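Local coordinates for protein PaxB (Photorhabdus luminescens, PDB 6EK4) that probably acts as one component of a two-component alpha-helical pore-forming toxin, related to YaxAB, that perforates target membranes, at residues R113-D118 with N318-K323; R124-E129 with K314-T319; T85-E90 with L105-E110; E306-I311 with L337-D342; A63-L68 with D341-Q346. One frame throughout, in Å; residues are numbered along the deposited sequence.

Interaction 1: R113-D118 with N318-K323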
# COMPACT_ATOMS: atom_id res chain seq x y z
N ARG A 113 15.25 -4.79 52.54
CA ARG A 113 15.69 -6.00 51.84
C ARG A 113 14.54 -6.62 51.04
O ARG A 113 14.76 -7.15 49.95
CB ARG A 113 16.27 -7.02 52.82
CG ARG A 113 17.40 -7.87 52.26
CD ARG A 113 18.04 -8.74 53.33
NE ARG A 113 18.51 -7.97 54.47
CZ ARG A 113 18.98 -8.49 55.60
NH1 ARG A 113 19.07 -9.81 55.76
NH2 ARG A 113 19.38 -7.68 56.58
N ASN A 114 13.33 -6.54 51.58
CA ASN A 114 12.12 -6.98 50.87
C ASN A 114 11.73 -6.01 49.76
O ASN A 114 11.22 -6.44 48.72
CB ASN A 114 10.95 -7.13 51.85
CG ASN A 114 11.19 -8.20 52.89
OD1 ASN A 114 11.84 -9.21 52.62
ND2 ASN A 114 10.66 -7.99 54.09
N LEU A 115 11.96 -4.72 49.98
CA LEU A 115 11.66 -3.69 48.98
C LEU A 115 12.58 -3.85 47.77
O LEU A 115 12.11 -3.81 46.63
CB LEU A 115 11.80 -2.29 49.59
CG LEU A 115 11.32 -1.10 48.75
CD1 LEU A 115 10.86 0.04 49.64
CD2 LEU A 115 12.38 -0.62 47.77
N LYS A 116 13.88 -4.02 48.01
CA LYS A 116 14.84 -4.26 46.94
C LYS A 116 14.49 -5.53 46.15
O LYS A 116 14.56 -5.54 44.93
CB LYS A 116 16.27 -4.41 47.50
CG LYS A 116 16.91 -3.11 47.97
CD LYS A 116 18.25 -3.39 48.63
CE LYS A 116 18.88 -2.14 49.22
NZ LYS A 116 19.53 -1.28 48.20
N LYS A 117 14.10 -6.58 46.87
CA LYS A 117 13.77 -7.87 46.25
C LYS A 117 12.54 -7.78 45.35
O LYS A 117 12.50 -8.41 44.29
CB LYS A 117 13.56 -8.93 47.33
CG LYS A 117 13.56 -10.36 46.82
CD LYS A 117 13.08 -11.34 47.88
CE LYS A 117 11.56 -11.35 48.00
NZ LYS A 117 11.09 -12.26 49.08
N ASP A 118 11.54 -7.01 45.77
CA ASP A 118 10.34 -6.79 44.96
C ASP A 118 10.63 -5.92 43.74
O ASP A 118 10.20 -6.23 42.64
CB ASP A 118 9.22 -6.14 45.80
CG ASP A 118 8.58 -7.11 46.78
OD1 ASP A 118 8.96 -8.30 46.81
OD2 ASP A 118 7.68 -6.67 47.53
N ASN A 318 17.71 3.02 39.67
CA ASN A 318 18.38 4.14 40.33
C ASN A 318 17.79 4.49 41.70
O ASN A 318 18.46 5.11 42.52
CB ASN A 318 18.36 5.38 39.42
CG ASN A 318 19.15 5.18 38.14
OD1 ASN A 318 20.04 4.34 38.07
ND2 ASN A 318 18.82 5.97 37.12
N THR A 319 16.54 4.08 41.93
CA THR A 319 15.90 4.27 43.23
C THR A 319 16.48 3.33 44.29
O THR A 319 16.56 3.69 45.46
CB THR A 319 14.37 4.04 43.13
OG1 THR A 319 13.84 4.81 42.05
CG2 THR A 319 13.67 4.44 44.42
N ILE A 320 16.89 2.13 43.87
CA ILE A 320 17.41 1.12 44.79
C ILE A 320 18.92 0.88 44.67
O ILE A 320 19.45 -0.04 45.30
CB ILE A 320 16.65 -0.23 44.65
CG1 ILE A 320 16.94 -0.89 43.29
CG2 ILE A 320 15.16 -0.02 44.83
CD1 ILE A 320 16.50 -2.34 43.22
N ASP A 321 19.61 1.69 43.87
CA ASP A 321 21.08 1.62 43.79
C ASP A 321 21.69 2.18 45.07
O ASP A 321 22.45 1.50 45.75
CB ASP A 321 21.61 2.39 42.57
CG ASP A 321 21.47 1.61 41.27
OD1 ASP A 321 21.36 0.37 41.30
OD2 ASP A 321 21.48 2.26 40.20
N GLY A 322 21.35 3.43 45.38
CA GLY A 322 21.84 4.10 46.57
C GLY A 322 20.88 3.96 47.74
O GLY A 322 20.38 2.87 48.02
N LYS A 323 20.63 5.07 48.43
CA LYS A 323 19.74 5.08 49.59
C LYS A 323 18.29 5.01 49.14
O LYS A 323 17.91 5.63 48.15
CB LYS A 323 19.98 6.35 50.44
CG LYS A 323 19.81 6.13 51.93
CD LYS A 323 21.03 5.43 52.52
CE LYS A 323 20.81 5.05 53.97
NZ LYS A 323 21.95 4.24 54.50
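The flat group in this contact is the peptide carbonyl of Ile320, whose oxygen meets the ammonium of Lys116; no aromatic ring takes part. Lys116 NZ stands 3.2 Å from Ile320 O, a weak hydrogen bond. The lysine chain leaves helix 113-118 fully stretched as far as CE and then bends at its last torsion (chi4 -79°), which brings the ammonium round to that oxygen. Gly322 O lies farther off, 4.2 Å from Lys116 NZ.

Beside the ammonium the contact is mainly apolar. Ile320 points at the other helix, and its CG2, anti to the carbonyl carbon, touches CD2 of Leu115 at 4.1 Å, the two side chains crossing at a slant. The aliphatic part of the lysine also covers Ile320, with Lys116 CG 4.4 Å from Ile320 CB, while Ile320 CD1 packs on the backbone at Lys116 O. The backbones are close here, with 6.3 Å between the CA atoms of Lys116 and Ile320.

Leu329 of helix 326-348 and Ile324 of the connecting turn also pack on Leu115. A lysine meeting a carbonyl near the C-terminal end of helix 247-321 may be electrostatically favourable, and the setting is the end of a long helix docked in an all-helical bundle.

Interaction 2: R124-E129 with K314-T319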
# COMPACT_ATOMS: atom_id res chain seq x y z
N ARG A 124 12.94 -7.03 36.31
CA ARG A 124 13.08 -8.21 35.45
C ARG A 124 11.87 -8.40 34.54
O ARG A 124 12.01 -8.85 33.41
CB ARG A 124 13.32 -9.48 36.28
CG ARG A 124 14.73 -9.58 36.85
CD ARG A 124 15.04 -11.00 37.31
NE ARG A 124 14.09 -11.47 38.32
CZ ARG A 124 14.13 -11.15 39.62
NH1 ARG A 124 15.07 -10.35 40.10
NH2 ARG A 124 13.20 -11.65 40.44
N SER A 125 10.68 -8.05 35.04
CA SER A 125 9.46 -8.10 34.24
C SER A 125 9.48 -7.04 33.13
O SER A 125 9.07 -7.32 32.00
CB SER A 125 8.22 -7.91 35.11
OG SER A 125 7.99 -9.06 35.91
N LEU A 126 9.95 -5.84 33.45
CA LEU A 126 10.06 -4.76 32.47
C LEU A 126 11.11 -5.08 31.40
O LEU A 126 10.89 -4.83 30.22
CB LEU A 126 10.39 -3.43 33.15
CG LEU A 126 9.25 -2.78 33.93
CD1 LEU A 126 9.79 -1.78 34.95
CD2 LEU A 126 8.26 -2.10 32.99
N ARG A 127 12.24 -5.64 31.83
CA ARG A 127 13.30 -6.06 30.91
C ARG A 127 12.84 -7.21 30.01
O ARG A 127 13.21 -7.26 28.84
CB ARG A 127 14.55 -6.47 31.69
CG ARG A 127 15.29 -5.31 32.33
CD ARG A 127 16.21 -4.62 31.33
NE ARG A 127 16.55 -3.25 31.73
CZ ARG A 127 17.42 -2.92 32.69
NH1 ARG A 127 18.06 -3.86 33.39
NH2 ARG A 127 17.64 -1.64 32.96
N LYS A 128 12.05 -8.12 30.57
CA LYS A 128 11.48 -9.24 29.82
C LYS A 128 10.57 -8.75 28.68
O LYS A 128 10.58 -9.33 27.59
CB LYS A 128 10.71 -10.17 30.78
CG LYS A 128 9.99 -11.34 30.11
CD LYS A 128 8.50 -11.05 29.93
CE LYS A 128 7.84 -12.08 29.02
NZ LYS A 128 7.94 -13.47 29.58
N GLU A 129 9.80 -7.70 28.94
CA GLU A 129 8.92 -7.11 27.93
C GLU A 129 9.70 -6.29 26.90
O GLU A 129 9.33 -6.24 25.73
CB GLU A 129 7.86 -6.22 28.58
CG GLU A 129 6.87 -6.98 29.46
CD GLU A 129 6.05 -8.00 28.69
OE1 GLU A 129 5.66 -7.73 27.54
OE2 GLU A 129 5.78 -9.09 29.25
N LYS A 314 15.29 1.22 34.42
CA LYS A 314 16.43 1.99 34.92
C LYS A 314 16.01 3.07 35.92
O LYS A 314 16.80 3.47 36.77
CB LYS A 314 17.20 2.61 33.75
CG LYS A 314 18.51 3.28 34.15
CD LYS A 314 19.54 3.18 33.03
CE LYS A 314 20.65 4.22 33.18
NZ LYS A 314 20.25 5.54 32.61
N GLN A 315 14.76 3.53 35.83
CA GLN A 315 14.22 4.50 36.77
C GLN A 315 14.05 3.89 38.16
O GLN A 315 14.39 4.51 39.17
CB GLN A 315 12.87 5.03 36.26
CG GLN A 315 12.38 6.29 36.97
CD GLN A 315 11.15 6.88 36.31
OE1 GLN A 315 10.35 6.16 35.70
NE2 GLN A 315 10.98 8.19 36.43
N LEU A 316 13.54 2.66 38.20
CA LEU A 316 13.41 1.91 39.45
C LEU A 316 14.76 1.39 39.94
O LEU A 316 14.95 1.21 41.14
CB LEU A 316 12.44 0.73 39.27
CG LEU A 316 11.00 1.09 38.89
CD1 LEU A 316 10.22 -0.16 38.52
CD2 LEU A 316 10.30 1.84 40.02
N GLN A 317 15.68 1.15 39.01
CA GLN A 317 17.03 0.70 39.35
C GLN A 317 17.78 1.77 40.15
O GLN A 317 18.39 1.48 41.17
CB GLN A 317 17.82 0.35 38.09
CG GLN A 317 19.18 -0.30 38.33
CD GLN A 317 19.07 -1.66 38.98
OE1 GLN A 317 18.20 -2.46 38.65
NE2 GLN A 317 19.97 -1.94 39.92
N ASN A 318 17.71 3.02 39.67
CA ASN A 318 18.38 4.14 40.33
C ASN A 318 17.79 4.49 41.70
O ASN A 318 18.46 5.11 42.52
CB ASN A 318 18.36 5.38 39.42
CG ASN A 318 19.15 5.18 38.14
OD1 ASN A 318 20.04 4.34 38.07
ND2 ASN A 318 18.82 5.97 37.12
N THR A 319 16.54 4.08 41.93
CA THR A 319 15.90 4.27 43.23
C THR A 319 16.48 3.33 44.29
O THR A 319 16.56 3.69 45.46
CB THR A 319 14.37 4.04 43.13
OG1 THR A 319 13.84 4.81 42.05
CG2 THR A 319 13.67 4.44 44.42
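Arg127 and Lys314 mark the nearest approach of two helical segments that run in roughly opposite directions, their CA atoms 9.5 Å apart. At that spacing side chains have to bridge the gap. Leu126 and Leu316 do so from opposing helices, each aimed at the other, and meet methyl to methyl, with 3.9 Å between Leu126 CD1 and Leu316 CD1. The two side chains cross at about a right angle.

Arg127 forms the outer part of the contact. Its chain turns sharply at chi2 (-83°), so the guanidinium swings over the start of the other segment. NH2 of Arg127 comes 4.0 Å from the N of Lys314, at a slant to the guanidinium plane, and it is hardly farther from Lys314 CB. This is packing and not a bond. The Lys314 chain itself leads its ammonium away from the arginine.

Around the leucine pair, Leu316 also touches Val119, Val122 and Ile123 of helix 101-141, together with Leu329 and Ile332, while Leu126 reaches Leu68 and Phe312. The chemistry is therefore split: a dispersion contact between buried methyls inside, and outside it one end of a guanidinium packed beside the Lys314 backbone N. That N is itself a donor, so it offers the cation no acceptor, and no hydrogen bond joins the two segments.

Interaction 3: T85-E90 with L105-E110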
# COMPACT_ATOMS: atom_id res chain seq x y z
N THR A 85 8.00 5.02 56.63
CA THR A 85 7.76 6.43 56.98
C THR A 85 7.50 6.57 58.48
O THR A 85 7.97 7.52 59.10
CB THR A 85 6.57 7.03 56.19
OG1 THR A 85 5.68 5.99 55.77
CG2 THR A 85 7.04 7.81 54.97
N GLU A 86 6.75 5.63 59.05
CA GLU A 86 6.48 5.62 60.49
C GLU A 86 7.73 5.31 61.31
O GLU A 86 7.88 5.82 62.43
CB GLU A 86 5.37 4.61 60.82
CG GLU A 86 4.00 5.02 60.27
CD GLU A 86 2.91 4.00 60.57
OE1 GLU A 86 3.24 2.84 60.89
OE2 GLU A 86 1.72 4.37 60.48
N ILE A 87 8.63 4.49 60.77
CA ILE A 87 9.91 4.21 61.42
C ILE A 87 10.80 5.46 61.39
O ILE A 87 11.27 5.91 62.44
CB ILE A 87 10.65 3.02 60.76
CG1 ILE A 87 10.05 1.70 61.25
CG2 ILE A 87 12.14 3.04 61.08
CD1 ILE A 87 10.41 0.50 60.40
N ASP A 88 11.00 6.02 60.20
CA ASP A 88 11.90 7.16 60.01
C ASP A 88 11.45 8.42 60.75
O ASP A 88 12.28 9.22 61.18
CB ASP A 88 12.08 7.47 58.52
CG ASP A 88 12.82 6.37 57.77
OD1 ASP A 88 13.46 5.51 58.42
OD2 ASP A 88 12.77 6.37 56.52
N THR A 89 10.13 8.60 60.89
CA THR A 89 9.59 9.74 61.63
C THR A 89 9.77 9.58 63.14
O THR A 89 10.04 10.55 63.85
CB THR A 89 8.09 9.96 61.33
OG1 THR A 89 7.38 8.73 61.50
CG2 THR A 89 7.89 10.47 59.90
N GLU A 90 9.63 8.34 63.62
CA GLU A 90 9.85 8.03 65.04
C GLU A 90 11.34 7.85 65.36
O GLU A 90 11.72 7.75 66.53
CB GLU A 90 9.08 6.76 65.43
CG GLU A 90 8.76 6.67 66.92
CD GLU A 90 8.38 5.27 67.36
OE1 GLU A 90 8.66 4.93 68.53
OE2 GLU A 90 7.81 4.51 66.55
N LEU A 105 16.25 0.18 63.53
CA LEU A 105 17.16 0.13 62.38
C LEU A 105 17.18 -1.26 61.74
O LEU A 105 17.17 -1.38 60.52
CB LEU A 105 18.59 0.53 62.78
CG LEU A 105 19.04 1.95 62.40
CD1 LEU A 105 18.38 3.00 63.28
CD2 LEU A 105 20.55 2.07 62.47
N GLU A 106 17.19 -2.29 62.58
CA GLU A 106 17.20 -3.68 62.09
C GLU A 106 15.85 -4.06 61.47
O GLU A 106 15.79 -4.95 60.61
CB GLU A 106 17.55 -4.64 63.23
CG GLU A 106 17.97 -6.02 62.76
CD GLU A 106 18.50 -6.90 63.88
OE1 GLU A 106 18.61 -6.43 65.03
OE2 GLU A 106 18.80 -8.08 63.60
N ALA A 107 14.78 -3.40 61.90
CA ALA A 107 13.45 -3.60 61.32
C ALA A 107 13.35 -2.95 59.94
O ALA A 107 12.74 -3.52 59.04
CB ALA A 107 12.38 -3.04 62.25
N ARG A 108 13.93 -1.76 59.79
CA ARG A 108 13.90 -1.05 58.51
C ARG A 108 14.85 -1.71 57.50
O ARG A 108 14.61 -1.66 56.29
CB ARG A 108 14.20 0.45 58.68
CG ARG A 108 15.53 0.94 58.14
CD ARG A 108 15.72 2.43 58.39
NE ARG A 108 16.56 3.07 57.38
CZ ARG A 108 16.13 3.60 56.23
NH1 ARG A 108 14.84 3.59 55.91
NH2 ARG A 108 17.01 4.14 55.39
N SER A 109 15.92 -2.32 58.00
CA SER A 109 16.83 -3.11 57.16
C SER A 109 16.14 -4.35 56.61
O SER A 109 16.45 -4.80 55.50
CB SER A 109 18.08 -3.51 57.94
OG SER A 109 18.89 -2.38 58.21
N GLU A 110 15.21 -4.91 57.38
CA GLU A 110 14.40 -6.04 56.93
C GLU A 110 13.42 -5.60 55.84
O GLU A 110 13.28 -6.27 54.82
CB GLU A 110 13.62 -6.64 58.11
CG GLU A 110 13.08 -8.04 57.86
CD GLU A 110 14.09 -9.14 58.16
OE1 GLU A 110 14.33 -9.98 57.27
OE2 GLU A 110 14.64 -9.16 59.28
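Ile87 and Arg108 lie where the two helices come nearest, with 7.2 Å between their CA atoms; the segment axes approach to 10.4 Å and run nearly antiparallel at 153°. Along 105-110, Leu105 comes first. It makes no close contact across, but its carbonyl oxygen is gripped twice one turn on, by the N of Ser109 and by Ser109 OG, the latter 3.0 Å from Leu105 O; the two donors reach it from opposite faces of the carbonyl plane.

Ala107 is the first residue to touch: its CB lies 4.5 Å from Ile87 CD1, a loose apolar meeting. Arg108 follows, and it shares the larger part of the contact with Ile87. Its CB is met by two branches of Ile87, CG2 at 4.1 Å and CD1 at 4.2 Å. From CG to NE the arginine chain is extended, and the side chains of Arg108 and Asp88 cross at about a right angle.

Arg108 NH1 is 3.4 Å from Asp88 OD1, and Asp88 OD2 is almost as near. The carboxylate and guanidinium planes are turned 66° apart, and OD1 stands well out of the guanidinium plane, so this salt bridge rests on charge attraction without an N-H pointing at the oxygen.

Helix 326-348 borders the pair at its N-terminal end, where Gln326 touches Thr85 and Asp88, and Gln327 also packs on Thr85. Arg108 in turn packs against Lys323 just ahead of that helix. Helices 80-90 and 101-141 thus form a hairpin set beside the turn into helix 326-348.

Interaction 4: E306-I311 with L337-D342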
# COMPACT_ATOMS: atom_id res chain seq x y z
N GLU A 306 9.43 -0.41 23.67
CA GLU A 306 10.71 -0.95 24.13
C GLU A 306 11.46 0.09 24.95
O GLU A 306 12.01 -0.22 26.01
CB GLU A 306 11.56 -1.38 22.93
CG GLU A 306 12.85 -2.10 23.31
CD GLU A 306 13.80 -2.28 22.13
OE1 GLU A 306 13.39 -2.05 20.97
OE2 GLU A 306 14.97 -2.66 22.36
N GLN A 307 11.49 1.33 24.45
CA GLN A 307 12.16 2.43 25.14
C GLN A 307 11.51 2.72 26.49
O GLN A 307 12.21 2.91 27.49
CB GLN A 307 12.12 3.69 24.26
CG GLN A 307 12.94 4.86 24.79
CD GLN A 307 12.88 6.08 23.89
OE1 GLN A 307 12.58 5.98 22.70
NE2 GLN A 307 13.16 7.25 24.46
N ALA A 308 10.18 2.74 26.52
CA ALA A 308 9.43 2.99 27.75
C ALA A 308 9.77 2.00 28.86
O ALA A 308 10.01 2.39 30.00
CB ALA A 308 7.93 2.97 27.47
N TRP A 309 9.82 0.71 28.52
CA TRP A 309 10.07 -0.33 29.52
C TRP A 309 11.52 -0.29 30.03
O TRP A 309 11.76 -0.53 31.21
CB TRP A 309 9.74 -1.73 28.98
CG TRP A 309 8.40 -1.87 28.29
CD1 TRP A 309 8.11 -2.69 27.23
CD2 TRP A 309 7.18 -1.16 28.59
NE1 TRP A 309 6.80 -2.54 26.86
CE2 TRP A 309 6.21 -1.62 27.68
CE3 TRP A 309 6.82 -0.20 29.54
CZ2 TRP A 309 4.89 -1.14 27.69
CZ3 TRP A 309 5.52 0.27 29.55
CH2 TRP A 309 4.57 -0.20 28.63
N ASN A 310 12.46 0.01 29.14
CA ASN A 310 13.87 0.18 29.54
C ASN A 310 14.08 1.44 30.38
O ASN A 310 14.93 1.46 31.27
CB ASN A 310 14.80 0.18 28.32
CG ASN A 310 15.09 -1.22 27.80
OD1 ASN A 310 15.15 -2.18 28.57
ND2 ASN A 310 15.29 -1.33 26.50
N ILE A 311 13.31 2.49 30.09
CA ILE A 311 13.29 3.69 30.92
C ILE A 311 12.69 3.36 32.29
O ILE A 311 13.26 3.72 33.33
CB ILE A 311 12.49 4.84 30.25
CG1 ILE A 311 13.33 5.47 29.14
CG2 ILE A 311 12.09 5.91 31.27
CD1 ILE A 311 12.56 6.38 28.21
N LEU A 337 2.34 3.69 36.41
CA LEU A 337 1.00 3.11 36.33
C LEU A 337 0.05 3.98 35.51
O LEU A 337 -0.70 3.46 34.68
CB LEU A 337 0.42 2.86 37.73
CG LEU A 337 0.92 1.59 38.44
CD1 LEU A 337 0.47 1.58 39.89
CD2 LEU A 337 0.44 0.33 37.72
N ASP A 338 0.09 5.29 35.74
CA ASP A 338 -0.72 6.24 34.95
C ASP A 338 -0.41 6.15 33.46
O ASP A 338 -1.30 6.31 32.62
CB ASP A 338 -0.49 7.68 35.43
CG ASP A 338 -1.20 7.98 36.75
OD1 ASP A 338 -1.78 7.06 37.36
OD2 ASP A 338 -1.16 9.16 37.17
N PHE A 339 0.86 5.89 33.13
CA PHE A 339 1.28 5.69 31.75
C PHE A 339 0.65 4.43 31.16
O PHE A 339 0.22 4.43 30.00
CB PHE A 339 2.80 5.60 31.66
CG PHE A 339 3.32 5.33 30.28
CD1 PHE A 339 3.39 6.35 29.35
CD2 PHE A 339 3.74 4.06 29.91
CE1 PHE A 339 3.87 6.11 28.07
CE2 PHE A 339 4.22 3.81 28.64
CZ PHE A 339 4.29 4.84 27.72
N LEU A 340 0.60 3.36 31.95
CA LEU A 340 -0.02 2.10 31.52
C LEU A 340 -1.54 2.23 31.46
O LEU A 340 -2.18 1.66 30.57
CB LEU A 340 0.38 0.96 32.45
CG LEU A 340 1.86 0.56 32.44
CD1 LEU A 340 2.17 -0.39 33.59
CD2 LEU A 340 2.25 -0.06 31.11
N ASP A 341 -2.12 2.97 32.41
CA ASP A 341 -3.56 3.25 32.41
C ASP A 341 -4.00 3.95 31.13
O ASP A 341 -5.09 3.72 30.62
CB ASP A 341 -3.95 4.12 33.62
CG ASP A 341 -3.81 3.40 34.95
OD1 ASP A 341 -3.63 2.16 34.96
OD2 ASP A 341 -3.88 4.08 36.00
N ASP A 342 -3.13 4.82 30.62
CA ASP A 342 -3.36 5.52 29.35
C ASP A 342 -3.34 4.55 28.16
O ASP A 342 -4.18 4.64 27.28
CB ASP A 342 -2.32 6.62 29.15
CG ASP A 342 -2.44 7.30 27.79
OD1 ASP A 342 -1.48 7.20 27.00
OD2 ASP A 342 -3.50 7.90 27.52
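Trp309 and Leu340 meet through the far end of the indole: CH2 of Trp309 lies 3.4 Å from Leu340 CD2, and CZ3 is nearly as close to the same methyl. The methyl approaches the ring obliquely. The tryptophan gets there by a first torsion that sets CG anti to the carbonyl carbon (chi1 -48°), and its six-membered ring is carried along the interface toward helix 337-342. In Leu340 the first and second torsions together put CD2 against the indole.

Phe339 adopts the other kind of conformation. With CG anti to the backbone N (chi1 178°) the ring stretches straight across to the opposite helix. Its CE2 corner lies against Trp309, 3.9 Å from CZ3, and this atom of the indole comes in near the plane of the phenyl ring, at its edge; the two side chains cross at about a right angle. Ala308 CB fills in beside it, 4.0 Å from Phe339 CE2, and also sits over one face of its neighbour Trp309, offset toward the rim of the indole. Phe312 meets the phenylalanine ring as well.

The axes of the two segments are 12.5 Å apart and nearly antiparallel (159°), a wide spacing bridged by large side chains. No hydrogen bond joins the two segments, so what holds them together is dispersion and the burial of apolar surface.

Interaction 5: A63-L68 with D341-Q346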
# COMPACT_ATOMS: atom_id res chain seq x y z
N ALA A 63 -0.44 -7.46 25.19
CA ALA A 63 -0.28 -8.28 26.39
C ALA A 63 0.62 -7.62 27.43
O ALA A 63 0.47 -7.87 28.63
CB ALA A 63 0.26 -9.65 26.02
N SER A 64 1.56 -6.80 26.97
CA SER A 64 2.52 -6.14 27.87
C SER A 64 1.85 -5.21 28.87
O SER A 64 2.27 -5.12 30.02
CB SER A 64 3.55 -5.36 27.05
OG SER A 64 2.93 -4.31 26.32
N VAL A 65 0.80 -4.51 28.43
CA VAL A 65 0.12 -3.51 29.27
C VAL A 65 -0.52 -4.13 30.53
O VAL A 65 -0.19 -3.71 31.64
CB VAL A 65 -0.90 -2.68 28.45
CG1 VAL A 65 -1.68 -1.73 29.36
CG2 VAL A 65 -0.19 -1.90 27.36
N PRO A 66 -1.42 -5.12 30.36
CA PRO A 66 -2.01 -5.76 31.55
C PRO A 66 -1.03 -6.62 32.34
O PRO A 66 -1.26 -6.88 33.52
CB PRO A 66 -3.13 -6.63 30.96
CG PRO A 66 -2.68 -6.92 29.58
CD PRO A 66 -1.99 -5.67 29.12
N GLN A 67 0.05 -7.07 31.70
CA GLN A 67 1.10 -7.83 32.37
C GLN A 67 1.88 -6.95 33.34
O GLN A 67 2.05 -7.29 34.51
CB GLN A 67 2.05 -8.47 31.35
CG GLN A 67 3.22 -9.24 31.94
CD GLN A 67 2.79 -10.40 32.82
OE1 GLN A 67 1.73 -10.99 32.63
NE2 GLN A 67 3.63 -10.74 33.80
N LEU A 68 2.35 -5.81 32.84
CA LEU A 68 3.13 -4.87 33.65
C LEU A 68 2.27 -4.16 34.70
O LEU A 68 2.77 -3.81 35.77
CB LEU A 68 3.83 -3.83 32.76
CG LEU A 68 4.93 -4.39 31.85
CD1 LEU A 68 5.40 -3.32 30.88
CD2 LEU A 68 6.10 -4.93 32.67
N ASP A 341 -2.12 2.97 32.41
CA ASP A 341 -3.56 3.25 32.41
C ASP A 341 -4.00 3.95 31.13
O ASP A 341 -5.09 3.72 30.62
CB ASP A 341 -3.95 4.12 33.62
CG ASP A 341 -3.81 3.40 34.95
OD1 ASP A 341 -3.63 2.16 34.96
OD2 ASP A 341 -3.88 4.08 36.00
N ASP A 342 -3.13 4.82 30.62
CA ASP A 342 -3.36 5.52 29.35
C ASP A 342 -3.34 4.55 28.16
O ASP A 342 -4.18 4.64 27.28
CB ASP A 342 -2.32 6.62 29.15
CG ASP A 342 -2.44 7.30 27.79
OD1 ASP A 342 -1.48 7.20 27.00
OD2 ASP A 342 -3.50 7.90 27.52
N LEU A 343 -2.37 3.64 28.15
CA LEU A 343 -2.26 2.65 27.08
C LEU A 343 -3.46 1.71 27.05
O LEU A 343 -3.95 1.35 25.98
CB LEU A 343 -0.96 1.84 27.21
CG LEU A 343 0.35 2.59 26.98
CD1 LEU A 343 1.53 1.67 27.22
CD2 LEU A 343 0.42 3.19 25.58
N ALA A 344 -3.93 1.32 28.23
CA ALA A 344 -5.14 0.51 28.35
C ALA A 344 -6.38 1.28 27.88
O ALA A 344 -7.28 0.70 27.27
CB ALA A 344 -5.33 0.04 29.78
N LEU A 345 -6.40 2.58 28.16
CA LEU A 345 -7.49 3.46 27.72
C LEU A 345 -7.57 3.54 26.20
O LEU A 345 -8.67 3.63 25.64
CB LEU A 345 -7.32 4.86 28.32
CG LEU A 345 -8.37 5.92 27.96
CD1 LEU A 345 -9.74 5.54 28.49
CD2 LEU A 345 -7.94 7.28 28.51
N GLN A 346 -6.42 3.50 25.54
CA GLN A 346 -6.36 3.52 24.07
C GLN A 346 -6.88 2.21 23.49
O GLN A 346 -7.70 2.22 22.57
CB GLN A 346 -4.94 3.77 23.58
CG GLN A 346 -4.41 5.16 23.91
CD GLN A 346 -3.03 5.40 23.33
OE1 GLN A 346 -2.78 5.13 22.16
NE2 GLN A 346 -2.12 5.92 24.16
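Val65 lies with its two methyls against consecutive residues of the opposite helix, CG2 on Leu343 and CG1 on Ala344. Both come from one orientation of the side chain: CG1 is anti to the backbone N (chi1 175°) and CG2 anti to the carbonyl carbon, so the fork opens toward helix 341-346. The CG2 branch rests 3.8 Å from Leu343 CB and 4.0 Å from Leu343 CD1, the valine and leucine crossing obliquely. The CG1 branch comes 4.0 Å from the N of Ala344 and 4.1 Å from its CB, so it lies over backbone as much as side chain. Small residues allow this closeness: the CA atoms of Val65 and Ala344 are 6.7 Å apart.

Next to the valine, Pro66 has no N-H to give to the preceding turn, and helix 63-68 is kinked there.

Within helix 341-346, Gln346 NE2 donates to Asp342 OD1 at 3.2 Å. The N-H bends to 140° and reaches the oxygen from above the carboxylate plane. The same amide also bonds Ile17 O through NE2 and Val19 N through OE1, tying the N-terminal segment to this helix.

Trp309 of helix 247-321 packs on Leu343, Ser64 and Leu68, and helix 101-141 adds Glu129 and Leu126 on the side of Leu68. Helices 42-73 and 326-348 therefore meet inside a bundle, with helices 101-141 and 247-321 packed alongside.

How the interactions relate
From the N terminus, helix 42-73 comes first, and its segment 63-68 waits for 341-346 near the C terminus; interaction 5 thus spans the longest loop. Within that span, interaction 3 closes a short hairpin between helices 80-90 and 101-141. Helix 101-141 then pairs twice with helix 247-321: the loops of interactions 1 and 2 start at different points and end on overlapping stretches. Interaction 4 joins helix 247-321 to helix 326-348, crosses both loops, and ends on the same stretch as interaction 5, sharing Asp341 and Asp342. Interactions 2, 4 and 5 touch one another around Leu126, Trp309 and Leu68, whereas interaction 3 lies toward the far end of the bundle, touching interaction 1.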